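Local coordinates for beta-glucoside phosphorylase BglX (Unidentified, PDB 5VQE), which probably cleaves beta-glucosides by phosphorolysis as a beta-glucoside phosphorylase of glycoside hydrolase family 3, and binds 2-deoxy-2-fluoroglucose in its sugar pocket, at residues Q17-W20 against V21-L25; K499-D503 against V504-F508; M539-E542 against K543-R547. One frame throughout, in Å; residues are numbered along the deposited sequence.

How the interactions relate
All three contacts are local. Interaction 1 is a turn of helix 15-27, where two carbonyls take a second bond from a side chain; Ile18, Val21 and Thr24 are buried, Thr19 and Gln23 exposed. Interaction 3 is a helix end: buried Met540, Ile541 and Leu544 give way to a Schellman motif and a salt bridge at exposed Arg547. In interaction 2 a more exposed loop, held by backbone and water bonds, leads through buried Val504 into strand 506-510. Interactions 2 and 3 share one alpha/beta domain, centres 20 Å apart, with Leu507 CD2 meeting Leu544 CD2 at 3.9 Å. Interaction 1 lies on the opposite side of the chain's centre, its own centre about 68 Å and 58 Å from theirs.

Interaction 1 of 3, residues Q17-W20 against V21-L25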
loop_
_atom_site.group_PDB
_atom_site.type_symbol
_atom_site.label_atom_id
_atom_site.label_comp_id
_atom_site.label_asym_id
_atom_site.label_seq_id
_atom_site.Cartn_x
_atom_site.Cartn_y
_atom_site.Cartn_z
ATOM N N GLN A 17 -25.815 -20.307 5.260
ATOM C CA GLN A 17 -24.842 -19.680 4.365
ATOM C C GLN A 17 -23.989 -20.727 3.665
ATOM O O GLN A 17 -23.649 -20.577 2.483
ATOM C CB GLN A 17 -23.951 -18.720 5.148
ATOM C CG GLN A 17 -24.652 -17.463 5.616
ATOM C CD GLN A 17 -23.787 -16.630 6.530
ATOM O OE1 GLN A 17 -23.338 -17.099 7.579
ATOM N NE2 GLN A 17 -23.539 -15.386 6.139
ATOM N N ILE A 18 -23.618 -21.783 4.386
ATOM C CA ILE A 18 -22.856 -22.871 3.791
ATOM C C ILE A 18 -23.699 -23.591 2.748
ATOM O O ILE A 18 -23.189 -24.024 1.708
ATOM C CB ILE A 18 -22.353 -23.819 4.898
ATOM C CG1 ILE A 18 -21.359 -23.073 5.797
ATOM C CG2 ILE A 18 -21.700 -25.050 4.301
ATOM C CD1 ILE A 18 -20.968 -23.809 7.081
ATOM N N THR A 19 -25.006 -23.721 3.002
ATOM C CA THR A 19 -25.891 -24.327 2.010
ATOM C C THR A 19 -25.944 -23.480 0.745
ATOM O O THR A 19 -25.967 -24.020 -0.368
ATOM C CB THR A 19 -27.293 -24.527 2.606
ATOM O OG1 THR A 19 -27.235 -25.543 3.616
ATOM C CG2 THR A 19 -28.304 -24.962 1.541
ATOM N N TRP A 20 -25.936 -22.151 0.890
ATOM C CA TRP A 20 -25.896 -21.289 -0.288
ATOM C C TRP A 20 -24.602 -21.491 -1.072
ATOM O O TRP A 20 -24.621 -21.569 -2.307
ATOM C CB TRP A 20 -26.048 -19.818 0.107
ATOM C CG TRP A 20 -25.952 -18.922 -1.086
ATOM C CD1 TRP A 20 -26.958 -18.584 -1.933
ATOM C CD2 TRP A 20 -24.774 -18.277 -1.584
ATOM N NE1 TRP A 20 -26.487 -17.763 -2.926
ATOM C CE2 TRP A 20 -25.148 -17.561 -2.735
ATOM C CE3 TRP A 20 -23.441 -18.234 -1.164
ATOM C CZ2 TRP A 20 -24.241 -16.807 -3.471
ATOM C CZ3 TRP A 20 -22.547 -17.490 -1.887
ATOM C CH2 TRP A 20 -22.946 -16.784 -3.033
ATOM N N VAL A 21 -23.464 -21.564 -0.379
ATOM C CA VAL A 21 -22.188 -21.751 -1.071
ATOM C C VAL A 21 -22.215 -23.035 -1.886
ATOM O O VAL A 21 -21.858 -23.049 -3.069
ATOM C CB VAL A 21 -21.021 -21.761 -0.066
ATOM C CG1 VAL A 21 -19.729 -22.130 -0.759
ATOM C CG2 VAL A 21 -20.881 -20.407 0.619
ATOM N N ASN A 22 -22.636 -24.133 -1.255
ATOM C CA ASN A 22 -22.626 -25.440 -1.905
ATOM C C ASN A 22 -23.594 -25.485 -3.078
ATOM O O ASN A 22 -23.246 -25.958 -4.165
ATOM C CB ASN A 22 -22.973 -26.522 -0.887
ATOM C CG ASN A 22 -21.765 -27.010 -0.136
ATOM O OD1 ASN A 22 -20.965 -27.770 -0.669
ATOM N ND2 ASN A 22 -21.618 -26.571 1.107
ATOM N N GLN A 23 -24.825 -25.009 -2.871
ATOM C CA GLN A 23 -25.804 -25.020 -3.952
ATOM C C GLN A 23 -25.337 -24.173 -5.125
ATOM O O GLN A 23 -25.503 -24.565 -6.289
ATOM C CB GLN A 23 -27.158 -24.529 -3.443
ATOM C CG GLN A 23 -27.848 -25.527 -2.532
ATOM C CD GLN A 23 -29.203 -25.052 -2.050
ATOM O OE1 GLN A 23 -29.577 -23.891 -2.240
ATOM N NE2 GLN A 23 -29.948 -25.950 -1.415
ATOM N N THR A 24 -24.764 -23.001 -4.837
ATOM C CA THR A 24 -24.228 -22.145 -5.891
ATOM C C THR A 24 -23.082 -22.834 -6.616
ATOM O O THR A 24 -23.039 -22.860 -7.853
ATOM C CB THR A 24 -23.756 -20.811 -5.303
ATOM O OG1 THR A 24 -24.844 -20.168 -4.622
ATOM C CG2 THR A 24 -23.233 -19.882 -6.403
ATOM N N LEU A 25 -22.124 -23.378 -5.860
ATOM C CA LEU A 25 -20.998 -24.077 -6.474
ATOM C C LEU A 25 -21.477 -25.139 -7.455
ATOM O O LEU A 25 -21.008 -25.211 -8.597
ATOM C CB LEU A 25 -20.126 -24.717 -5.388
ATOM C CG LEU A 25 -18.863 -25.429 -5.865
ATOM C CD1 LEU A 25 -17.888 -24.435 -6.501
ATOM C CD2 LEU A 25 -18.197 -26.167 -4.710
#
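Helix 15-27 is an alpha-helix near the N-terminus, and the turn joining Gln17, Ile18, Thr19 and Trp20 to Val21, Asn22, Gln23 and Thr24 follows its regular i to i+4 pattern, from Val21 N to Gln17 O through to Thr24 N to Trp20 O. Two of the four carbonyls accept a second bond from a side chain. Trp20 O takes Thr24 N at 2.9 Å and Thr24 OG1 at 2.7 Å, the two arriving from opposite faces of its plane. The hydroxyl can bend back because OG1 stands beside its own backbone N (chi1 -57°). Ile18 O is shared in the same manner: Asn22 N bonds to it at 3.0 Å, while Asn22 ND2 donates at 3.1 Å from above the carbonyl plane, 47° out of it. The amide of Asn22 lies alongside Ile18, and ND2 also bonds to Met1 O.

The indole of Trp20, with CG anti to the backbone N (chi1 178°), carries Thr24 OG1 over one face, 3.2 Å from CE2, and touches Val21 CG2 through CE3 at 3.8 Å. Trp20 and Val21 both reach Leu351 of helix 340-356, and Ile18 and Val21 rest on Leu6 of helix 3-6. On the exposed residues Thr19 and Gln23, Thr19 CG2 lies 3.5 Å from Gln23 NE2, the two side chains running the same way.

The chemistry implies that the buried Thr24 hydroxyl is satisfied by Trp20 O within its own helix, beside the indole and Ile85, and that the bond probably restrains its rotation.

Interaction 2 of 3, residues K499-D503 against V504-F508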
loop_
_atom_site.group_PDB
_atom_site.type_symbol
_atom_site.label_atom_id
_atom_site.label_comp_id
_atom_site.label_asym_id
_atom_site.label_seq_id
_atom_site.Cartn_x
_atom_site.Cartn_y
_atom_site.Cartn_z
ATOM N N LYS A 499 24.806 22.068 -0.616
ATOM C CA LYS A 499 26.247 22.099 -0.790
ATOM C C LYS A 499 26.924 23.243 -0.046
ATOM O O LYS A 499 28.152 23.353 -0.103
ATOM C CB LYS A 499 26.577 22.166 -2.282
ATOM C CG LYS A 499 26.351 23.520 -2.924
ATOM C CD LYS A 499 26.572 23.447 -4.437
ATOM C CE LYS A 499 27.991 23.008 -4.760
ATOM N NZ LYS A 499 28.275 23.040 -6.212
ATOM N N PHE A 500 26.167 24.071 0.674
ATOM C CA PHE A 500 26.719 25.218 1.384
ATOM C C PHE A 500 26.268 25.237 2.842
ATOM O O PHE A 500 26.070 26.305 3.430
ATOM C CB PHE A 500 26.325 26.522 0.688
ATOM C CG PHE A 500 26.762 26.600 -0.754
ATOM C CD1 PHE A 500 28.107 26.628 -1.085
ATOM C CD2 PHE A 500 25.829 26.671 -1.775
ATOM C CE1 PHE A 500 28.511 26.705 -2.411
ATOM C CE2 PHE A 500 26.225 26.750 -3.089
ATOM C CZ PHE A 500 27.572 26.765 -3.409
ATOM N N VAL A 501 26.142 24.060 3.464
ATOM C CA VAL A 501 25.580 23.981 4.816
ATOM C C VAL A 501 26.449 24.673 5.865
ATOM O O VAL A 501 25.947 25.016 6.940
ATOM C CB VAL A 501 25.332 22.513 5.228
ATOM C CG1 VAL A 501 24.266 21.880 4.325
ATOM C CG2 VAL A 501 26.634 21.699 5.211
ATOM N N CYS A 502 27.737 24.889 5.595
ATOM C CA CYS A 502 28.600 25.607 6.523
ATOM C C CYS A 502 28.644 27.102 6.245
ATOM O O CYS A 502 29.219 27.849 7.043
ATOM C CB CYS A 502 30.019 25.045 6.464
ATOM S SG CYS A 502 30.118 23.323 6.941
ATOM N N ASP A 503 28.055 27.540 5.136
ATOM C CA ASP A 503 27.990 28.945 4.753
ATOM C C ASP A 503 26.607 29.549 4.933
ATOM O O ASP A 503 26.500 30.744 5.212
ATOM C CB ASP A 503 28.414 29.108 3.286
ATOM C CG ASP A 503 29.888 28.798 3.061
ATOM O OD1 ASP A 503 30.738 29.601 3.500
ATOM O OD2 ASP A 503 30.196 27.743 2.461
ATOM N N VAL A 504 25.555 28.754 4.769
ATOM C CA VAL A 504 24.183 29.215 4.943
ATOM C C VAL A 504 23.407 28.156 5.722
ATOM O O VAL A 504 23.426 26.976 5.342
ATOM C CB VAL A 504 23.519 29.498 3.589
ATOM C CG1 VAL A 504 22.089 29.990 3.779
ATOM C CG2 VAL A 504 24.333 30.516 2.790
ATOM N N PRO A 505 22.723 28.515 6.806
ATOM C CA PRO A 505 21.918 27.519 7.527
ATOM C C PRO A 505 20.966 26.794 6.587
ATOM O O PRO A 505 20.303 27.411 5.748
ATOM C CB PRO A 505 21.166 28.360 8.563
ATOM C CG PRO A 505 22.046 29.547 8.791
ATOM C CD PRO A 505 22.654 29.842 7.450
ATOM N N THR A 506 20.913 25.469 6.715
ATOM C CA THR A 506 20.108 24.635 5.832
ATOM C C THR A 506 19.244 23.687 6.656
ATOM O O THR A 506 19.744 22.991 7.548
ATOM C CB THR A 506 21.006 23.850 4.863
ATOM O OG1 THR A 506 21.747 24.767 4.052
ATOM C CG2 THR A 506 20.184 22.960 3.947
ATOM N N LEU A 507 17.949 23.669 6.347
ATOM C CA LEU A 507 16.969 22.805 6.992
ATOM C C LEU A 507 16.386 21.867 5.945
ATOM O O LEU A 507 15.997 22.316 4.863
ATOM C CB LEU A 507 15.865 23.652 7.634
ATOM C CG LEU A 507 14.597 22.951 8.126
ATOM C CD1 LEU A 507 14.917 22.065 9.309
ATOM C CD2 LEU A 507 13.552 23.997 8.497
ATOM N N PHE A 508 16.327 20.570 6.260
ATOM C CA PHE A 508 15.872 19.552 5.313
ATOM C C PHE A 508 14.622 18.867 5.859
ATOM O O PHE A 508 14.648 18.316 6.963
ATOM C CB PHE A 508 16.967 18.515 5.037
ATOM C CG PHE A 508 16.693 17.664 3.829
ATOM C CD1 PHE A 508 15.794 16.614 3.890
ATOM C CD2 PHE A 508 17.319 17.930 2.623
ATOM C CE1 PHE A 508 15.532 15.844 2.771
ATOM C CE2 PHE A 508 17.061 17.164 1.510
ATOM C CZ PHE A 508 16.168 16.122 1.585
HETATM O O HOH W 1 23.362 24.507 1.579
HETATM O O HOH W 2 23.361 24.247 7.939
#
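Phe500 O is the polar atom on which the turn closes. Val504 N donates to Phe500 O at 2.8 Å, with a C=O...N angle of 179° that places the donor almost exactly in line with the carbonyl, and Asp503 N reaches the same Phe500 O at 2.9 Å. The first of these bonds makes an alpha-turn. The second, with Val501 and Cys502 in near-helical conformation, closes a type I beta-turn over residues 500 to 503. One oxygen therefore satisfies two successive N-H groups where the chain reverses.

The other links across the turn run through solvent or through methyl groups. One water accepts from Phe500 N at 3.0 Å and is hydrogen-bonded to Thr506 OG1 on its far side. A second donates to Val501 O at 2.9 Å and accepts from Thr506 N at 3.0 Å. Both waters tie the turn to the residue that opens the strand. With OG1 beside the backbone N (chi1 -61°), the Thr506 hydroxyl comes 3.1 Å from Val504 O. The side chains of Val501 and Thr506 meet obliquely, Val501 CG1 lying 3.8 Å from Thr506 CB.

The side chain of the buried Val504 packs on Phe470 of strand 469-475 and on Leu463 of helix 460-466. The ring of Phe500 reaches Ile460 and Leu463 of that same helix, and Lys499 CG lies over the rim of one face. Strand 506-510 lies between strands 469-475 and 525-528, parallel to both, in a mixed six-stranded sheet. A compact turn delivering the chain into an inner parallel strand fits the alpha/beta sandwich domain that accompanies the TIM barrel in many GH3 enzymes.

Interaction 3 of 3, residues M539-E542 against K543-R547; sequences MMIE and KLMGR
Glu542 and Arg547 form a side-on, two-nitrogen salt bridge, each carboxylate oxygen facing one guanidinium nitrogen. Arg547 NE bonds to Glu542 OE1 at 2.8 Å, nearly straight, and Arg547 NH2 bonds to Glu542 OE2 at 3.0 Å. Both oxygens lie close to the guanidinium plane, but the nitrogens approach from above the carboxylate plane, since the two flat groups are turned 47° apart. A bend in the glutamate chain (chi2 -58°) brings the carboxylate back to this edge. Met545 CB lies over one face of the guanidinium, Ile541 CG2 is 3.9 Å from Arg547 NH2, and a water donates to Glu542 OE1. Replacing Glu542 with an alanine would probably leave NE of Arg547 without its anionic mate and the guanidinium freer to turn about its last torsions, even with NH2 still paired to Glu441.

The backbone joins the same two residues, Arg547 N bonding to Glu542 O at 2.9 Å. Gly546 turns out of the helix at phi 81°, a conformation that glycine adopts more easily than other residues, and Gly546 N bonds to Lys543 O at 3.1 Å, which completes a Schellman motif. Glu542 and Arg547 are thus joined by main chain and by side chain.

One turn back, the side chains cross obliquely: Met540 CG touches Leu544 CD1 at 3.8 Å, and Met539 CE meets Lys543 CE at 3.9 Å. Lys543 NZ is hydrogen-bonded to Ser549 O and Ser548 OG and salt-bridged to Asp389.

Met540 and Leu544 face Ile527 of strand 525-528, Ile541 packs on Phe434, Leu437 and Leu438 of helix 429-441, and Met539 touches Ala388 of helix 378-391.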
loop_
_atom_site.group_PDB
_atom_site.type_symbol
_atom_site.label_atom_id
_atom_site.label_comp_id
_atom_site.label_asym_id
_atom_site.label_seq_id
_atom_site.Cartn_x
_atom_site.Cartn_y
_atom_site.Cartn_z
ATOM N N MET A 539 0.739 21.221 9.802
ATOM C CA MET A 539 1.308 20.906 11.110
ATOM C C MET A 539 2.820 21.104 11.123
ATOM O O MET A 539 3.391 21.454 12.163
ATOM C CB MET A 539 0.944 19.478 11.520
ATOM C CG MET A 539 -0.508 19.294 11.931
ATOM S SD MET A 539 -1.042 20.502 13.182
ATOM C CE MET A 539 0.178 20.254 14.439
ATOM N N MET A 540 3.485 20.895 9.990
ATOM C CA MET A 540 4.904 21.220 9.905
ATOM C C MET A 540 5.136 22.693 10.220
ATOM O O MET A 540 6.035 23.044 10.988
ATOM C CB MET A 540 5.426 20.882 8.509
ATOM C CG MET A 540 6.906 21.171 8.309
ATOM S SD MET A 540 7.973 20.117 9.301
ATOM C CE MET A 540 7.868 18.597 8.368
ATOM N N ILE A 541 4.337 23.571 9.611
ATOM C CA ILE A 541 4.442 25.002 9.876
ATOM C C ILE A 541 4.298 25.275 11.364
ATOM O O ILE A 541 5.109 25.993 11.959
ATOM C CB ILE A 541 3.392 25.772 9.052
ATOM C CG1 ILE A 541 3.827 25.861 7.587
ATOM C CG2 ILE A 541 3.131 27.169 9.634
ATOM C CD1 ILE A 541 5.053 26.749 7.333
ATOM N N GLU A 542 3.262 24.708 11.994
ATOM C CA GLU A 542 3.059 24.957 13.416
ATOM C C GLU A 542 4.287 24.561 14.220
ATOM O O GLU A 542 4.674 25.260 15.163
ATOM C CB GLU A 542 1.819 24.211 13.914
ATOM C CG GLU A 542 0.533 24.650 13.246
ATOM C CD GLU A 542 0.269 26.133 13.431
ATOM O OE1 GLU A 542 0.325 26.591 14.588
ATOM O OE2 GLU A 542 0.033 26.842 12.427
ATOM N N LYS A 543 4.928 23.453 13.856
ATOM C CA LYS A 543 6.033 22.956 14.662
ATOM C C LYS A 543 7.320 23.723 14.383
ATOM O O LYS A 543 8.110 23.972 15.301
ATOM C CB LYS A 543 6.205 21.461 14.410
ATOM C CG LYS A 543 5.055 20.636 14.980
ATOM C CD LYS A 543 4.993 19.239 14.374
ATOM C CE LYS A 543 3.686 18.541 14.715
ATOM N NZ LYS A 543 3.437 18.491 16.184
ATOM N N LEU A 544 7.550 24.107 13.129
ATOM C CA LEU A 544 8.723 24.916 12.820
ATOM C C LEU A 544 8.663 26.260 13.533
ATOM O O LEU A 544 9.687 26.767 13.999
ATOM C CB LEU A 544 8.837 25.122 11.315
ATOM C CG LEU A 544 9.157 23.869 10.503
ATOM C CD1 LEU A 544 9.080 24.177 9.015
ATOM C CD2 LEU A 544 10.510 23.310 10.865
ATOM N N MET A 545 7.471 26.845 13.632
ATOM C CA MET A 545 7.281 28.117 14.318
ATOM C C MET A 545 7.225 27.972 15.834
ATOM O O MET A 545 7.143 28.987 16.531
ATOM C CB MET A 545 6.006 28.791 13.815
ATOM C CG MET A 545 5.972 29.042 12.317
ATOM S SD MET A 545 7.437 29.914 11.715
ATOM C CE MET A 545 7.262 31.490 12.555
ATOM N N GLY A 546 7.280 26.750 16.360
ATOM C CA GLY A 546 7.323 26.551 17.794
ATOM C C GLY A 546 5.983 26.631 18.490
ATOM O O GLY A 546 5.949 26.680 19.725
ATOM N N ARG A 547 4.881 26.658 17.744
ATOM C CA ARG A 547 3.549 26.624 18.324
ATOM C C ARG A 547 3.055 25.208 18.594
ATOM O O ARG A 547 2.000 25.041 19.213
ATOM C CB ARG A 547 2.557 27.333 17.400
ATOM C CG ARG A 547 2.904 28.789 17.115
ATOM C CD ARG A 547 1.772 29.482 16.378
ATOM N NE ARG A 547 1.618 29.039 14.996
ATOM C CZ ARG A 547 2.147 29.649 13.937
ATOM N NH1 ARG A 547 2.891 30.744 14.081
ATOM N NH2 ARG A 547 1.931 29.161 12.723
HETATM O O HOH W 3 -0.590 25.249 16.876
#